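Side-chain contacts in mandelate racemase/muconate lactonizing enzyme-like protein (Roseovarius sp. TM1035, PDB 3RCY), which probably acts as a magnesium-dependent enzyme of the enolase superfamily, related to mandelate racemase and muconate lactonizing enzyme: residues E49-V54 with D88-G93; E69-M74 with G290-K295; R77-G82 with L263-E268. One frame throughout, in Å; residues are numbered along the deposited sequence. Where two conformers were deposited one is given.

In the fold
The three contacts lie on the same chain and are tied together by helices 71-80 and 89-110. Contact 1 packs helix 48-63 on helix 89-110 inside the N-terminal region. Contacts 2 and 3 both use helix 71-80 to reach the barrel-like C-terminal region, and their centres are about 11 Å apart; K266 NZ of contact 3 and E293 OE1 of contact 2 form a 2.8 Å salt bridge. Contact 1 touches contact 3 through I92 and T264, their centres about 13 Å apart. Contact 3 reaches two ribose molecules directly through A267 and E268, whereas the side chain of A91 in contact 1 remains about 12 Å from a bound ribose.

Contact 1. Residues E49-V54 with D88-G93; sequences EAMRAV and DLTAIG
Two backbone N-H groups, those of T90 and A91, grip the carboxylate oxygen OD1 of D88, the N-cap of helix 89-110. The bond from A91 N to D88 OD1 is nearly straight (3.0 Å, 174°) and comes in from above the carboxylate plane; the one from T90 N is weak and bent. This cap secures the first turn, from which T90 presents its methyl group to helix 48-63. The T90 side chain is divided by its torsion: with chi1 at -76°, OG1 lies beside the backbone N and bonds to D88 OD2 of the second subunit, while CG2 is anti to N and serves the apolar contact. V54 sets both branches against that methyl, CG1 at 3.8 Å and CG2 at 3.9 Å from T90 CG2, the two side chains crossing at about a right angle. M51 reaches the same methyl by bending at chi2 and chi3, which places SD 3.8 Å from T90 CG2 and brings CE to 3.8 Å from T90 O. No hydrogen bond crosses between the segments; van der Waals contact, mostly around the T90 methyl, joins them. The axes of segments 49-54 and 89-93 approach to 10.1 Å and cross at -69°. Helix 48-63 follows the three-stranded antiparallel sheet of the N-terminal domain; M51 also rests on A43 and V46 of the loop leading into it, and V54 packs on V46 of the second subunit, so the helix pair lies at a subunit interface.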
loop_
_atom_site.group_PDB
_atom_site.type_symbol
_atom_site.label_atom_id
_atom_site.label_comp_id
_atom_site.label_asym_id
_atom_site.label_seq_id
_atom_site.Cartn_x
_atom_site.Cartn_y
_atom_site.Cartn_z
ATOM N N GLU A 49 -27.593 36.964 -10.559
ATOM C CA GLU A 49 -27.104 38.129 -11.294
ATOM C C GLU A 49 -25.606 38.008 -11.589
ATOM O O GLU A 49 -25.169 38.317 -12.701
ATOM C CB GLU A 49 -27.477 39.440 -10.596
ATOM C CG GLU A 49 -28.984 39.696 -10.597
ATOM C CD GLU A 49 -29.611 39.454 -11.966
ATOM O OE1 GLU A 49 -30.479 38.560 -12.085
ATOM O OE2 GLU A 49 -29.222 40.151 -12.928
ATOM N N ALA A 50 -24.834 37.523 -10.614
ATOM C CA ALA A 50 -23.415 37.265 -10.821
ATOM C C ALA A 50 -23.222 36.117 -11.824
ATOM O O ALA A 50 -22.339 36.174 -12.677
ATOM C CB ALA A 50 -22.726 36.947 -9.500
ATOM N N MET A 51 -24.069 35.094 -11.730
ATOM C CA MET A 51 -24.027 33.980 -12.676
ATOM C C MET A 51 -24.290 34.412 -14.120
ATOM O O MET A 51 -23.663 33.893 -15.039
ATOM C CB MET A 51 -24.961 32.842 -12.248
ATOM C CG MET A 51 -24.351 31.928 -11.171
ATOM S SD MET A 51 -22.613 31.412 -11.436
ATOM C CE MET A 51 -22.669 30.524 -13.003
ATOM N N ARG A 52 -25.182 35.384 -14.315
ATOM C CA ARG A 52 -25.401 35.959 -15.648
ATOM C C ARG A 52 -24.103 36.477 -16.264
ATOM O O ARG A 52 -23.788 36.172 -17.417
ATOM C CB ARG A 52 -26.409 37.105 -15.605
ATOM C CG ARG A 52 -27.852 36.700 -15.665
ATOM C CD ARG A 52 -28.755 37.952 -15.748
ATOM N NE ARG A 52 -30.024 37.706 -15.072
ATOM C CZ ARG A 52 -31.108 37.210 -15.662
ATOM N NH1 ARG A 52 -31.098 36.915 -16.962
ATOM N NH2 ARG A 52 -32.213 37.024 -14.948
ATOM N N ALA A 53 -23.358 37.263 -15.490
ATOM C CA ALA A 53 -22.103 37.835 -15.970
ATOM C C ALA A 53 -21.090 36.729 -16.290
ATOM O O ALA A 53 -20.386 36.812 -17.290
ATOM C CB ALA A 53 -21.532 38.827 -14.960
ATOM N N VAL A 54 -21.042 35.691 -15.453
ATOM C CA VAL A 54 -20.116 34.565 -15.667
ATOM C C VAL A 54 -20.464 33.822 -16.960
ATOM O O VAL A 54 -19.583 33.560 -17.793
ATOM C CB VAL A 54 -20.113 33.587 -14.455
ATOM C CG1 VAL A 54 -19.364 32.273 -14.786
ATOM C CG2 VAL A 54 -19.500 34.264 -13.225
ATOM N N ASP A 88 -13.026 24.678 -12.140
ATOM C CA ASP A 88 -13.591 25.884 -11.529
ATOM C C ASP A 88 -15.090 25.661 -11.402
ATOM O O ASP A 88 -15.805 25.665 -12.399
ATOM C CB ASP A 88 -13.301 27.126 -12.387
ATOM C CG ASP A 88 -13.821 28.425 -11.755
ATOM O OD1 ASP A 88 -14.950 28.450 -11.230
ATOM O OD2 ASP A 88 -13.095 29.440 -11.796
ATOM N N LEU A 89 -15.567 25.478 -10.171
ATOM C CA LEU A 89 -16.967 25.114 -9.933
ATOM C C LEU A 89 -17.954 26.073 -10.620
ATOM O O LEU A 89 -18.940 25.643 -11.224
ATOM C CB LEU A 89 -17.241 25.028 -8.431
ATOM C CG LEU A 89 -18.610 24.484 -8.013
ATOM C CD1 LEU A 89 -18.744 22.991 -8.351
ATOM C CD2 LEU A 89 -18.822 24.727 -6.536
ATOM N N THR A 90 -17.659 27.366 -10.561
ATOM C CA THR A 90 -18.551 28.383 -11.109
ATOM C C THR A 90 -18.481 28.469 -12.642
ATOM O O THR A 90 -19.523 28.473 -13.313
ATOM C CB THR A 90 -18.283 29.759 -10.441
ATOM O OG1 THR A 90 -18.858 29.762 -9.133
ATOM C CG2 THR A 90 -18.881 30.913 -11.245
ATOM N N ALA A 91 -17.268 28.533 -13.191
ATOM C CA ALA A 91 -17.089 28.642 -14.646
ATOM C C ALA A 91 -17.568 27.395 -15.401
ATOM O O ALA A 91 -18.120 27.499 -16.499
ATOM C CB ALA A 91 -15.630 28.938 -14.994
ATOM N N ILE A 92 -17.349 26.220 -14.815
ATOM C CA ILE A 92 -17.775 24.964 -15.446
ATOM C C ILE A 92 -19.298 24.798 -15.318
ATOM O O ILE A 92 -19.946 24.241 -16.213
ATOM C CB ILE A 92 -16.984 23.742 -14.901
ATOM C CG1 ILE A 92 -15.483 23.867 -15.233
ATOM C CG2 ILE A 92 -17.533 22.435 -15.440
ATOM C CD1 ILE A 92 -15.136 23.870 -16.739
ATOM N N GLY A 93 -19.873 25.318 -14.229
ATOM C CA GLY A 93 -21.336 25.414 -14.116
ATOM C C GLY A 93 -21.922 26.204 -15.277
ATOM O O GLY A 93 -22.922 25.800 -15.891
#

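Contact 2. Residues E69-M74 with G290-K295; sequences ENIELM and GIWEMK
The indole of W292 and the carboxylate of E72 stand nearly perpendicular, their planes 84° apart, and one hydrogen bond joins them. W292 NE1 donates to E72 OE2 at 2.9 Å with a near-straight angle of 165°. The oxygen lies at the ring edge, essentially in the indole plane, yet the N-H meets it from well above the carboxylate plane. A bend at chi2 of E72 (-92°) turns the acid toward the ring. Further bonds hold the buried carboxylate: OE1 is paired with K296, and OE2 also takes a salt bridge from K295 of the third subunit, which probably favours the charged form. Nearer the indole's root, I71 sends CG2 across to the tryptophan, 3.6 Å from W292 CB and 3.9 Å from W292 CG, an oblique approach that is purely apolar. CG2 gets there because it is anti to the I71 backbone N. The polar and apolar parts thus engage different stretches of one side chain. Helix 71-80 of the N-terminal domain is in this way fastened to helix 290-302 of the C-terminal domain, with helix 89-110 touching both: I71 packs on its C102, and its E99 accepts bonds from I291 N and W292 N.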
loop_
_atom_site.group_PDB
_atom_site.type_symbol
_atom_site.label_atom_id
_atom_site.label_comp_id
_atom_site.label_asym_id
_atom_site.label_seq_id
_atom_site.Cartn_x
_atom_site.Cartn_y
_atom_site.Cartn_z
ATOM N N GLU A 69 -20.377 21.374 -32.933
ATOM C CA GLU A 69 -19.751 20.043 -32.948
ATOM C C GLU A 69 -18.504 19.981 -32.060
ATOM O O GLU A 69 -18.140 18.912 -31.562
ATOM C CB GLU A 69 -19.337 19.648 -34.374
ATOM C CG GLU A 69 -20.479 19.286 -35.308
ATOM C CD GLU A 69 -20.004 19.013 -36.732
ATOM O OE1 GLU A 69 -18.889 19.462 -37.092
ATOM O OE2 GLU A 69 -20.748 18.351 -37.494
ATOM N N ASN A 70 -17.846 21.123 -31.860
ATOM C CA ASN A 70 -16.522 21.128 -31.232
ATOM C C ASN A 70 -16.580 21.161 -29.711
ATOM O O ASN A 70 -16.093 22.095 -29.065
ATOM C CB ASN A 70 -15.646 22.239 -31.817
ATOM C CG ASN A 70 -15.317 21.997 -33.286
ATOM O OD1 ASN A 70 -15.339 20.860 -33.753
ATOM N ND2 ASN A 70 -15.025 23.066 -34.019
ATOM N N ILE A 71 -17.193 20.115 -29.164
ATOM C CA ILE A 71 -17.488 19.989 -27.734
ATOM C C ILE A 71 -16.218 19.744 -26.901
ATOM O O ILE A 71 -16.079 20.295 -25.799
ATOM C CB ILE A 71 -18.536 18.851 -27.497
ATOM C CG1 ILE A 71 -19.844 19.136 -28.259
ATOM C CG2 ILE A 71 -18.802 18.612 -26.008
ATOM C CD1 ILE A 71 -20.741 20.187 -27.637
ATOM N N GLU A 72 -15.300 18.927 -27.423
ATOM C CA GLU A 72 -14.026 18.672 -26.750
ATOM C C GLU A 72 -13.241 19.972 -26.618
ATOM O O GLU A 72 -12.714 20.293 -25.549
ATOM C CB GLU A 72 -13.168 17.651 -27.525
ATOM C CG GLU A 72 -13.713 16.240 -27.588
ATOM C CD GLU A 72 -13.218 15.335 -26.454
ATOM O OE1 GLU A 72 -12.430 15.787 -25.588
ATOM O OE2 GLU A 72 -13.632 14.162 -26.434
ATOM N N LEU A 73 -13.170 20.707 -27.726
ATOM C CA LEU A 73 -12.411 21.951 -27.801
ATOM C C LEU A 73 -12.985 23.009 -26.863
ATOM O O LEU A 73 -12.246 23.648 -26.115
ATOM C CB LEU A 73 -12.367 22.474 -29.241
ATOM C CG LEU A 73 -11.619 23.805 -29.469
ATOM C CD1 LEU A 73 -10.163 23.740 -29.010
ATOM C CD2 LEU A 73 -11.692 24.219 -30.932
ATOM N N MET A 74 -14.300 23.186 -26.903
ATOM C CA MET A 74 -14.938 24.203 -26.071
ATOM C C MET A 74 -14.772 23.891 -24.586
ATOM O O MET A 74 -14.515 24.798 -23.794
ATOM C CB MET A 74 -16.405 24.414 -26.455
ATOM C CG MET A 74 -16.539 25.074 -27.830
ATOM S SD MET A 74 -18.208 25.614 -28.204
ATOM C CE MET A 74 -18.945 24.053 -28.679
ATOM N N GLY A 290 -21.273 19.041 -18.363
ATOM C CA GLY A 290 -22.208 18.720 -19.438
ATOM C C GLY A 290 -22.248 17.253 -19.844
ATOM O O GLY A 290 -21.651 16.392 -19.190
ATOM N N ILE A 291 -22.952 16.985 -20.943
ATOM C CA ILE A 291 -23.275 15.618 -21.373
ATOM C C ILE A 291 -22.034 14.817 -21.778
ATOM O O ILE A 291 -21.856 13.687 -21.323
ATOM C CB ILE A 291 -24.338 15.615 -22.514
ATOM C CG1 ILE A 291 -25.668 16.189 -22.010
ATOM C CG2 ILE A 291 -24.534 14.196 -23.104
ATOM C CD1 ILE A 291 -26.661 16.575 -23.115
ATOM N N TRP A 292 -21.189 15.402 -22.625
ATOM C CA TRP A 292 -20.004 14.708 -23.152
ATOM C C TRP A 292 -18.995 14.390 -22.055
ATOM O O TRP A 292 -18.492 13.274 -21.982
ATOM C CB TRP A 292 -19.343 15.538 -24.255
ATOM C CG TRP A 292 -18.381 14.784 -25.143
ATOM C CD1 TRP A 292 -17.022 14.947 -25.209
ATOM C CD2 TRP A 292 -18.709 13.761 -26.095
ATOM N NE1 TRP A 292 -16.485 14.087 -26.146
ATOM C CE2 TRP A 292 -17.497 13.354 -26.708
ATOM C CE3 TRP A 292 -19.910 13.158 -26.502
ATOM C CZ2 TRP A 292 -17.452 12.366 -27.704
ATOM C CZ3 TRP A 292 -19.869 12.177 -27.491
ATOM C CH2 TRP A 292 -18.641 11.787 -28.081
ATOM N N GLU A 293 -18.700 15.376 -21.209
ATOM C CA GLU A 293 -17.796 15.176 -20.072
ATOM C C GLU A 293 -18.321 14.052 -19.164
ATOM O O GLU A 293 -17.554 13.199 -18.709
ATOM C CB GLU A 293 -17.609 16.501 -19.305
ATOM C CG GLU A 293 -16.736 16.426 -18.055
ATOM C CD GLU A 293 -15.246 16.316 -18.336
ATOM O OE1 GLU A 293 -14.828 16.193 -19.513
ATOM O OE2 GLU A 293 -14.482 16.363 -17.353
ATOM N N MET A 294 -19.633 14.024 -18.945
ATOM C CA MET A 294 -20.229 12.963 -18.136
ATOM C C MET A 294 -20.252 11.589 -18.817
ATOM O O MET A 294 -20.261 10.571 -18.126
ATOM C CB MET A 294 -21.610 13.371 -17.603
ATOM C CG MET A 294 -21.531 14.431 -16.484
ATOM S SD MET A 294 -20.367 13.981 -15.168
ATOM C CE MET A 294 -18.871 14.835 -15.654
ATOM N N LYS A 295 -20.244 11.562 -20.155
ATOM C CA LYS A 295 -20.021 10.307 -20.896
ATOM C C LYS A 295 -18.629 9.739 -20.605
ATOM O O LYS A 295 -18.449 8.523 -20.456
ATOM C CB LYS A 295 -20.225 10.496 -22.414
ATOM C CG LYS A 295 -21.696 10.569 -22.870
ATOM C CD LYS A 295 -22.410 9.195 -22.835
ATOM C CE LYS A 295 -21.942 8.248 -23.943
ATOM N NZ LYS A 295 -22.820 7.025 -24.027
#

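Contact 3. Residues R77-G82 with L263-E268; sequences RVYSSG and LTTKAE. With RIB (alpha-D-ribofuranose), chain M; RIB (alpha-D-ribofuranose), chain L.
Y79 reaches A267 and T265 across a wide gap: the closest pair of CA atoms, those of Y79 and T265, is 9.1 Å apart, and a single ring spans it. Its closest approach is at the far end, where Y79 OH lies 3.5 Å from A267 CB; the same hydroxyl is hydrogen-bonded to D241 of the second subunit. Chi1 of -172° extends the ring away from helix 71-80. Looser is the flank, where Y79 CE1 is 4.0 Å from T265 CG2 and the two side chains cross at about a right angle. T265 itself is well anchored: OG1 donates to T264 O at 2.7 Å and, as N-cap of helix 266-274, accepts a weak bond from A267 N. The partly exposed A267 faces both ways: its CB meets the tyrosine and its carbonyl O accepts from O5 of one ribose (chain L) at 2.8 Å. E268 OE1 takes T264 N at 2.8 Å and a weak bond from O2 of the other ribose (chain M), while OE2 pairs with R86 of the second subunit. The loop 263-265 follows strand 257-259 and the magnesium ligand E261, consistent with the active-site end of enolase-superfamily barrels, at the C-terminal ends of the strands; whether ribose resembles the natural substrate is not established.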
loop_
_atom_site.group_PDB
_atom_site.type_symbol
_atom_site.label_atom_id
_atom_site.label_comp_id
_atom_site.label_asym_id
_atom_site.label_seq_id
_atom_site.Cartn_x
_atom_site.Cartn_y
_atom_site.Cartn_z
ATOM N N ARG A 77 -11.150 24.899 -23.682
ATOM C CA ARG A 77 -11.037 26.351 -23.603
ATOM C C ARG A 77 -11.514 26.881 -22.255
ATOM O O ARG A 77 -10.812 27.652 -21.617
ATOM C CB ARG A 77 -11.852 27.017 -24.710
ATOM C CG ARG A 77 -11.239 26.962 -26.082
ATOM C CD ARG A 77 -12.201 27.590 -27.075
ATOM N NE ARG A 77 -11.675 27.614 -28.432
ATOM C CZ ARG A 77 -12.425 27.733 -29.528
ATOM N NH1 ARG A 77 -13.750 27.821 -29.436
ATOM N NH2 ARG A 77 -11.849 27.741 -30.724
ATOM N N VAL A 78 -12.710 26.471 -21.832
ATOM C CA VAL A 78 -13.284 26.970 -20.579
ATOM C C VAL A 78 -12.520 26.406 -19.376
ATOM O O VAL A 78 -12.195 27.135 -18.443
ATOM C CB VAL A 78 -14.805 26.653 -20.453
ATOM C CG1 VAL A 78 -15.369 27.234 -19.167
ATOM C CG2 VAL A 78 -15.559 27.212 -21.653
ATOM N N TYR A 79 -12.217 25.113 -19.431
ATOM C CA TYR A 79 -11.457 24.432 -18.382
ATOM C C TYR A 79 -10.094 25.075 -18.137
ATOM O O TYR A 79 -9.631 25.133 -16.989
ATOM C CB TYR A 79 -11.273 22.960 -18.759
ATOM C CG TYR A 79 -10.664 22.083 -17.690
ATOM C CD1 TYR A 79 -11.381 21.749 -16.543
ATOM C CD2 TYR A 79 -9.389 21.544 -17.853
ATOM C CE1 TYR A 79 -10.836 20.926 -15.564
ATOM C CE2 TYR A 79 -8.834 20.708 -16.880
ATOM C CZ TYR A 79 -9.573 20.406 -15.743
ATOM O OH TYR A 79 -9.050 19.577 -14.783
ATOM N N SER A 80 -9.477 25.571 -19.213
ATOM C CA SER A 80 -8.141 26.159 -19.164
ATOM C C SER A 80 -8.144 27.679 -18.980
ATOM O O SER A 80 -7.077 28.294 -18.793
ATOM C CB SER A 80 -7.379 25.824 -20.455
ATOM O OG SER A 80 -7.356 24.420 -20.684
ATOM N N SER A 81 -9.336 28.272 -19.047
ATOM C CA SER A 81 -9.503 29.721 -19.093
ATOM C C SER A 81 -8.682 30.481 -18.054
ATOM O O SER A 81 -8.759 30.202 -16.856
ATOM C CB SER A 81 -10.986 30.091 -18.967
ATOM O OG SER A 81 -11.200 31.459 -19.291
ATOM N N GLY A 82 -7.912 31.456 -18.531
ATOM C CA GLY A 82 -7.142 32.347 -17.661
ATOM C C GLY A 82 -5.980 31.677 -16.950
ATOM O O GLY A 82 -5.624 32.082 -15.848
ATOM N N LEU A 263 -19.685 17.757 -7.180
ATOM C CA LEU A 263 -18.396 17.539 -7.839
ATOM C C LEU A 263 -18.448 17.993 -9.291
ATOM O O LEU A 263 -19.533 18.117 -9.883
ATOM C CB LEU A 263 -17.988 16.054 -7.760
ATOM C CG LEU A 263 -17.832 15.460 -6.356
ATOM C CD1 LEU A 263 -17.223 14.038 -6.436
ATOM C CD2 LEU A 263 -16.983 16.355 -5.425
ATOM N N THR A 264 -17.278 18.229 -9.878
ATOM C CA THR A 264 -17.254 18.722 -11.239
ATOM C C THR A 264 -16.065 18.235 -12.053
ATOM O O THR A 264 -14.921 18.268 -11.583
ATOM C CB THR A 264 -17.353 20.271 -11.287
ATOM O OG1 THR A 264 -17.422 20.694 -12.648
ATOM C CG2 THR A 264 -16.159 20.931 -10.600
ATOM N N THR A 265 -16.367 17.845 -13.295
ATOM C CA THR A 265 -15.422 17.285 -14.288
ATOM C C THR A 265 -14.879 15.917 -13.898
ATOM O O THR A 265 -14.887 15.532 -12.724
ATOM C CB THR A 265 -14.192 18.195 -14.641
ATOM O OG1 THR A 265 -13.162 18.011 -13.664
ATOM C CG2 THR A 265 -14.558 19.691 -14.780
ATOM N N LYS A 266 -14.385 15.194 -14.903
ATOM C CA LYS A 266 -13.740 13.903 -14.700
ATOM C C LYS A 266 -12.521 13.985 -13.774
ATOM O O LYS A 266 -12.173 12.997 -13.139
ATOM C CB LYS A 266 -13.345 13.281 -16.052
ATOM C CG LYS A 266 -12.295 14.072 -16.840
ATOM C CD LYS A 266 -12.326 13.697 -18.321
ATOM C CE LYS A 266 -11.510 14.677 -19.178
ATOM N NZ LYS A 266 -12.036 16.088 -19.174
ATOM N N ALA A 267 -11.875 15.153 -13.697
ATOM C CA ALA A 267 -10.728 15.328 -12.781
ATOM C C ALA A 267 -11.113 15.107 -11.315
ATOM O O ALA A 267 -10.259 14.787 -10.495
ATOM C CB ALA A 267 -10.074 16.710 -12.961
ATOM N N GLU A 268 -12.394 15.279 -10.991
ATOM C CA GLU A 268 -12.879 15.045 -9.625
ATOM C C GLU A 268 -13.554 13.693 -9.467
ATOM O O GLU A 268 -13.463 13.080 -8.408
ATOM C CB GLU A 268 -13.818 16.173 -9.179
ATOM C CG GLU A 268 -13.053 17.458 -8.896
ATOM C CD GLU A 268 -13.916 18.611 -8.385
ATOM O OE1 GLU A 268 -15.129 18.435 -8.126
ATOM O OE2 GLU A 268 -13.354 19.715 -8.234
HETATM O O5 RIB M . -10.280 19.133 -2.343
HETATM C C5 RIB M . -10.206 17.962 -3.163
HETATM C C4 RIB M . -11.371 17.997 -4.136
HETATM O O4 RIB M . -11.765 16.672 -4.484
HETATM C C3 RIB M . -12.591 18.634 -3.507
HETATM O O3 RIB M . -12.690 19.989 -3.910
HETATM C C2 RIB M . -13.762 17.879 -4.067
HETATM O O2 RIB M . -14.334 18.616 -5.143
HETATM C C1 RIB M . -13.189 16.578 -4.590
HETATM O O1 RIB M . -13.690 15.483 -3.813
HETATM O O5 RIB L . -8.904 17.204 -9.852
HETATM C C5 RIB L . -8.834 16.882 -8.460
HETATM C C4 RIB L . -8.614 18.170 -7.687
HETATM O O4 RIB L . -7.297 18.168 -7.141
HETATM C C3 RIB L . -8.723 19.357 -8.622
HETATM O O3 RIB L . -9.860 20.156 -8.245
HETATM C C2 RIB L . -7.383 20.072 -8.531
HETATM O O2 RIB L . -7.539 21.451 -8.222
HETATM C C1 RIB L . -6.624 19.400 -7.399
HETATM O O1 RIB L . -5.241 19.161 -7.724
#